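Side-chain contacts in beta-hexosaminidase Amuc_2018 (Akkermansia muciniphila, PDB 6JEB), which hydrolyses terminal non-reducing N-acetylglucosamine and N-acetylgalactosamine residues from beta-linked glycans, including N-glycans and chitobiose: residues 370-375 / 432-437; 119-124 / 420-425. All coordinates share one frame; numbering follows the deposited sequence. Where two conformers were deposited one is given.

Interaction 1 (370-375 / 432-437); sequences TTLQKC and RSWENF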
loop_
_atom_site.group_PDB
_atom_site.type_symbol
_atom_site.label_atom_id
_atom_site.label_comp_id
_atom_site.label_asym_id
_atom_site.label_seq_id
_atom_site.Cartn_x
_atom_site.Cartn_y
_atom_site.Cartn_z
ATOM N N THR A 370 7.861 14.537 -6.702
ATOM C CA THR A 370 8.719 13.521 -6.098
ATOM C C THR A 370 9.384 12.763 -7.240
ATOM O O THR A 370 8.765 11.892 -7.860
ATOM C CB THR A 370 7.927 12.578 -5.201
ATOM O OG1 THR A 370 7.256 13.336 -4.180
ATOM C CG2 THR A 370 8.874 11.552 -4.556
ATOM N N THR A 371 10.639 13.101 -7.528
ATOM C CA THR A 371 11.337 12.439 -8.616
ATOM C C THR A 371 11.755 11.035 -8.193
ATOM O O THR A 371 11.743 10.675 -7.008
ATOM C CB THR A 371 12.592 13.218 -9.007
ATOM O OG1 THR A 371 13.504 13.230 -7.901
ATOM C CG2 THR A 371 12.244 14.648 -9.426
ATOM N N LEU A 372 12.127 10.236 -9.194
ATOM C CA LEU A 372 12.672 8.910 -8.926
ATOM C C LEU A 372 13.899 8.993 -8.026
ATOM O O LEU A 372 14.056 8.189 -7.101
ATOM C CB LEU A 372 13.022 8.228 -10.248
ATOM C CG LEU A 372 13.637 6.843 -10.128
ATOM C CD1 LEU A 372 12.633 5.877 -9.484
ATOM C CD2 LEU A 372 14.064 6.377 -11.501
ATOM N N GLN A 373 14.770 9.977 -8.269
ATOM C CA GLN A 373 15.964 10.127 -7.442
ATOM C C GLN A 373 15.607 10.477 -6.002
ATOM O O GLN A 373 16.220 9.957 -5.062
ATOM C CB GLN A 373 16.892 11.182 -8.044
ATOM C CG GLN A 373 18.241 11.247 -7.360
ATOM C CD GLN A 373 19.255 12.065 -8.141
ATOM O OE1 GLN A 373 18.974 12.544 -9.241
ATOM N NE2 GLN A 373 20.445 12.216 -7.579
ATOM N N LYS A 374 14.621 11.356 -5.808
ATOM C CA LYS A 374 14.172 11.686 -4.458
ATOM C C LYS A 374 13.626 10.450 -3.763
ATOM O O LYS A 374 13.954 10.167 -2.603
ATOM C CB LYS A 374 13.093 12.770 -4.528
ATOM C CG LYS A 374 12.376 13.018 -3.205
ATOM C CD LYS A 374 13.339 13.542 -2.153
ATOM C CE LYS A 374 12.597 13.965 -0.902
ATOM N NZ LYS A 374 13.486 14.676 0.061
ATOM N N CYS A 375 12.776 9.704 -4.469
ATOM C CA CYS A 375 12.224 8.478 -3.921
ATOM C C CYS A 375 13.332 7.534 -3.455
ATOM O O CYS A 375 13.270 6.991 -2.343
ATOM C CB CYS A 375 11.357 7.833 -4.997
ATOM S SG CYS A 375 10.409 6.449 -4.454
ATOM N N ARG A 432 23.017 -0.442 -1.304
ATOM C CA ARG A 432 22.211 0.534 -2.019
ATOM C C ARG A 432 23.071 1.686 -2.521
ATOM O O ARG A 432 23.965 2.162 -1.815
ATOM C CB ARG A 432 21.093 1.064 -1.121
ATOM C CG ARG A 432 20.003 0.035 -0.871
ATOM C CD ARG A 432 18.844 0.629 -0.096
ATOM N NE ARG A 432 18.227 1.745 -0.812
ATOM C CZ ARG A 432 17.407 2.630 -0.259
ATOM N NH1 ARG A 432 17.083 2.519 1.024
ATOM N NH2 ARG A 432 16.904 3.618 -0.996
ATOM N N SER A 433 22.807 2.113 -3.755
ATOM C CA SER A 433 23.381 3.340 -4.288
ATOM C C SER A 433 22.528 3.795 -5.463
ATOM O O SER A 433 21.992 2.969 -6.209
ATOM C CB SER A 433 24.848 3.176 -4.715
ATOM O OG SER A 433 24.972 2.614 -6.010
ATOM N N TRP A 434 22.391 5.111 -5.604
ATOM C CA TRP A 434 21.622 5.647 -6.718
ATOM C C TRP A 434 22.231 5.232 -8.052
ATOM O O TRP A 434 21.510 4.834 -8.976
ATOM C CB TRP A 434 21.530 7.167 -6.600
ATOM C CG TRP A 434 21.003 7.831 -7.835
ATOM C CD1 TRP A 434 21.679 8.698 -8.650
ATOM C CD2 TRP A 434 19.698 7.669 -8.415
ATOM N NE1 TRP A 434 20.877 9.090 -9.688
ATOM C CE2 TRP A 434 19.654 8.479 -9.569
ATOM C CE3 TRP A 434 18.562 6.931 -8.067
ATOM C CZ2 TRP A 434 18.522 8.567 -10.382
ATOM C CZ3 TRP A 434 17.431 7.024 -8.877
ATOM C CH2 TRP A 434 17.424 7.836 -10.019
ATOM N N GLU A 435 23.563 5.282 -8.158
ATOM C CA GLU A 435 24.216 4.930 -9.414
ATOM C C GLU A 435 23.894 3.497 -9.822
ATOM O O GLU A 435 23.553 3.233 -10.981
ATOM C CB GLU A 435 25.725 5.145 -9.308
ATOM C CG GLU A 435 26.127 6.611 -9.257
ATOM C CD GLU A 435 25.623 7.390 -10.455
ATOM O OE1 GLU A 435 25.741 6.877 -11.589
ATOM O OE2 GLU A 435 25.097 8.508 -10.264
ATOM N N ASN A 436 23.990 2.556 -8.883
ATOM C CA ASN A 436 23.694 1.169 -9.225
ATOM C C ASN A 436 22.218 0.987 -9.552
ATOM O O ASN A 436 21.871 0.286 -10.511
ATOM C CB ASN A 436 24.113 0.229 -8.095
ATOM C CG ASN A 436 24.080 -1.224 -8.518
ATOM O OD1 ASN A 436 24.734 -1.605 -9.494
ATOM N ND2 ASN A 436 23.321 -2.046 -7.793
ATOM N N PHE A 437 21.338 1.600 -8.762
ATOM C CA PHE A 437 19.909 1.472 -9.022
ATOM C C PHE A 437 19.557 2.014 -10.400
ATOM O O PHE A 437 18.822 1.375 -11.163
ATOM C CB PHE A 437 19.106 2.195 -7.939
ATOM C CG PHE A 437 17.627 2.224 -8.209
ATOM C CD1 PHE A 437 16.830 1.124 -7.906
ATOM C CD2 PHE A 437 17.039 3.340 -8.788
ATOM C CE1 PHE A 437 15.460 1.145 -8.160
ATOM C CE2 PHE A 437 15.681 3.373 -9.049
ATOM C CZ PHE A 437 14.885 2.272 -8.738
#
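Gln373 and Trp434, each in the first turn of its helix, bring the two backbones closest, with 7.3 Å from CA to CA. Both helices start from a hydroxyl N-cap: Thr371 OG1 accepts from Lys374 N, and Ser433 OG from Asn436 N, occupying amide hydrogens that a first turn leaves without a backbone partner. Trp434 supplies the broad surface. Its CG lies anti to the backbone N (chi1 168°), and the indole reaches across to lie against Gln373, whose CA sits over the six-membered ring, 3.9 Å from its centroid, as a CH-pi contact. The extended chain of Gln373 then runs over the same face, and its amide stacks on the indole with the planes only 7° apart, Gln373 CD lying 3.7 Å from Trp434 NE1. Glutamine suits this exposed position: its methylenes and amide face lie on the indole, while the amide edge can still reach solvent. Leu372 meets the indole at the edge instead, CG lying 3.9 Å from Trp434 CH2, and Leu372 CD1 reaches the Phe437 ring edge, 4.0 Å from Phe437 CE2. Deeper in, Phe437 stacks on Tyr376 and packs against Ala420, where the two helices meet beside helix 417-426.

Interaction 2 (119-124 / 420-425); sequences YKFNRL and AIAEAG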
loop_
_atom_site.group_PDB
_atom_site.type_symbol
_atom_site.label_atom_id
_atom_site.label_comp_id
_atom_site.label_asym_id
_atom_site.label_seq_id
_atom_site.Cartn_x
_atom_site.Cartn_y
_atom_site.Cartn_z
ATOM N N TYR A 119 8.873 -7.148 -8.194
ATOM C CA TYR A 119 9.792 -6.377 -7.361
ATOM C C TYR A 119 9.749 -6.780 -5.883
ATOM O O TYR A 119 10.264 -6.043 -5.032
ATOM C CB TYR A 119 9.535 -4.875 -7.554
ATOM C CG TYR A 119 9.899 -4.467 -8.960
ATOM C CD1 TYR A 119 11.234 -4.372 -9.337
ATOM C CD2 TYR A 119 8.920 -4.224 -9.928
ATOM C CE1 TYR A 119 11.594 -4.037 -10.622
ATOM C CE2 TYR A 119 9.275 -3.889 -11.230
ATOM C CZ TYR A 119 10.617 -3.799 -11.570
ATOM O OH TYR A 119 10.985 -3.487 -12.855
ATOM N N LYS A 120 9.163 -7.938 -5.565
ATOM C CA LYS A 120 9.156 -8.514 -4.219
ATOM C C LYS A 120 8.345 -7.708 -3.205
ATOM O O LYS A 120 8.583 -7.818 -1.996
ATOM C CB LYS A 120 10.566 -8.816 -3.682
ATOM C CG LYS A 120 11.365 -9.777 -4.540
ATOM C CD LYS A 120 12.673 -10.145 -3.849
ATOM C CE LYS A 120 13.527 -11.109 -4.673
ATOM N NZ LYS A 120 14.225 -10.419 -5.799
ATOM N N PHE A 121 7.365 -6.912 -3.641
ATOM C CA PHE A 121 6.398 -6.401 -2.680
ATOM C C PHE A 121 5.621 -7.573 -2.095
ATOM O O PHE A 121 5.376 -8.571 -2.773
ATOM C CB PHE A 121 5.418 -5.439 -3.360
ATOM C CG PHE A 121 5.991 -4.069 -3.609
ATOM C CD1 PHE A 121 5.967 -3.108 -2.608
ATOM C CD2 PHE A 121 6.555 -3.743 -4.837
ATOM C CE1 PHE A 121 6.496 -1.845 -2.818
ATOM C CE2 PHE A 121 7.094 -2.482 -5.055
ATOM C CZ PHE A 121 7.062 -1.531 -4.041
ATOM N N ASN A 122 5.229 -7.459 -0.821
ATOM C CA ASN A 122 4.485 -8.541 -0.187
ATOM C C ASN A 122 3.199 -8.082 0.491
ATOM O O ASN A 122 2.535 -8.901 1.139
ATOM C CB ASN A 122 5.362 -9.348 0.787
ATOM C CG ASN A 122 5.860 -8.520 1.954
ATOM O OD1 ASN A 122 5.653 -7.310 2.001
ATOM N ND2 ASN A 122 6.522 -9.171 2.902
ATOM N N ARG A 123 2.811 -6.817 0.330
ATOM C CA ARG A 123 1.578 -6.310 0.924
ATOM C C ARG A 123 0.838 -5.469 -0.100
ATOM O O ARG A 123 1.421 -4.547 -0.682
ATOM C CB ARG A 123 1.866 -5.452 2.162
ATOM C CG ARG A 123 2.615 -6.184 3.281
ATOM C CD ARG A 123 1.728 -7.217 3.972
ATOM N NE ARG A 123 2.411 -7.866 5.092
ATOM C CZ ARG A 123 3.129 -8.983 4.992
ATOM N NH1 ARG A 123 3.265 -9.592 3.821
ATOM N NH2 ARG A 123 3.709 -9.495 6.070
ATOM N N LEU A 124 -0.438 -5.785 -0.321
ATOM C CA LEU A 124 -1.324 -4.990 -1.170
ATOM C C LEU A 124 -2.445 -4.474 -0.286
ATOM O O LEU A 124 -3.232 -5.264 0.253
ATOM C CB LEU A 124 -1.896 -5.797 -2.337
ATOM C CG LEU A 124 -2.912 -5.024 -3.189
ATOM C CD1 LEU A 124 -2.246 -3.862 -3.922
ATOM C CD2 LEU A 124 -3.621 -5.941 -4.180
ATOM N N ALA A 420 11.980 1.838 -6.797
ATOM C CA ALA A 420 12.832 2.429 -5.770
ATOM C C ALA A 420 12.302 2.114 -4.379
ATOM O O ALA A 420 13.079 1.786 -3.473
ATOM C CB ALA A 420 12.943 3.941 -5.984
ATOM N N ILE A 421 10.983 2.200 -4.195
ATOM C CA ILE A 421 10.378 1.806 -2.925
ATOM C C ILE A 421 10.698 0.349 -2.611
ATOM O O ILE A 421 11.001 0.001 -1.462
ATOM C CB ILE A 421 8.859 2.065 -2.947
ATOM C CG1 ILE A 421 8.559 3.565 -3.118
ATOM C CG2 ILE A 421 8.189 1.510 -1.686
ATOM C CD1 ILE A 421 8.992 4.418 -1.941
ATOM N N ALA A 422 10.611 -0.529 -3.619
ATOM C CA ALA A 422 10.914 -1.944 -3.408
ATOM C C ALA A 422 12.330 -2.127 -2.881
ATOM O O ALA A 422 12.565 -2.922 -1.959
ATOM C CB ALA A 422 10.723 -2.726 -4.713
ATOM N N GLU A 423 13.285 -1.394 -3.453
ATOM C CA GLU A 423 14.669 -1.503 -3.010
ATOM C C GLU A 423 14.861 -0.885 -1.625
ATOM O O GLU A 423 15.630 -1.405 -0.810
ATOM C CB GLU A 423 15.608 -0.897 -4.063
ATOM C CG GLU A 423 17.086 -1.011 -3.707
ATOM C CD GLU A 423 17.999 -1.185 -4.918
ATOM O OE1 GLU A 423 17.708 -2.050 -5.773
ATOM O OE2 GLU A 423 19.015 -0.458 -5.015
ATOM N N ALA A 424 14.139 0.199 -1.323
ATOM C CA ALA A 424 14.215 0.782 0.016
ATOM C C ALA A 424 13.687 -0.176 1.082
ATOM O O ALA A 424 14.201 -0.209 2.209
ATOM C CB ALA A 424 13.444 2.103 0.055
ATOM N N GLY A 425 12.644 -0.948 0.757
ATOM C CA GLY A 425 12.096 -1.878 1.730
ATOM C C GLY A 425 12.907 -3.145 1.884
ATOM O O GLY A 425 12.940 -3.728 2.974
HETATM O O HOH W 1 10.669 -5.331 -2.069
#
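Ala422 points its methyl at the turn 119-121, and the small side chain lets the helix come close to the turn, with 6.0 Å between Tyr119 CA and Ala422 CA. Ala422 CB lies 3.8 Å from Tyr119 CB and approaches the Phe121 ring obliquely, 3.7 Å from Phe121 CE2. The same ring offers its edge to Ile421, whose CG2 branch lies near the ring plane, 3.9 Å from Phe121 CE1. With CG beside its backbone N (chi1 -78°), Phe121 swings its ring toward the helix and spans these two successive residues. Tyr119 behaves differently: its CB faces Ala422, but the ring leads away to helix 434-452, where OH hydrogen-bonds His444 ND1. A water lies 3.1 Å from both Tyr119 O and Ala422 O and can donate to either, bridging the two backbones. Lys120, with positive phi, is the C' residue of a Schellman motif that ends helix 106-118; its NZ is held by Thr64 OG1. The chain then enters strand 123-127. This is a helix-to-strand turn of the (beta/alpha)8 barrel of family 20 glycoside hydrolases: helix 106-118 makes the beta-alpha-beta crossover between parallel neighbours 92-97 and 123-127, and the apolar side chains of Tyr119, Phe121, Ile421 and Ala422 pack its closing turn against helix 417-426.

In the fold
Helix 417-426 joins the two contacts, whose centres lie 14 Å apart. It forms one side of interaction 2 and also packs on both segments of interaction 1: Cys375 SG is 3.5 Å from Ile421 CD1, and Arg432 NH1 is 3.5 Å from Ala424 CA. Along the chain the order is 119-124, 370-375, 420-425 and 432-437, so the segments alternate. Interaction 2 is buried about 10 Å from the centre of the chain, at the entry to barrel strand 123-127, while interaction 1 lies about 20 Å out and is partly exposed. Together they pack the last helices, 417-426 and 434-452, onto earlier parts of the catalytic barrel. Ile421 lies about 5 Å, side chain to side chain, from substrate-binding Leu353, so this packing probably extends to just behind the sugar site.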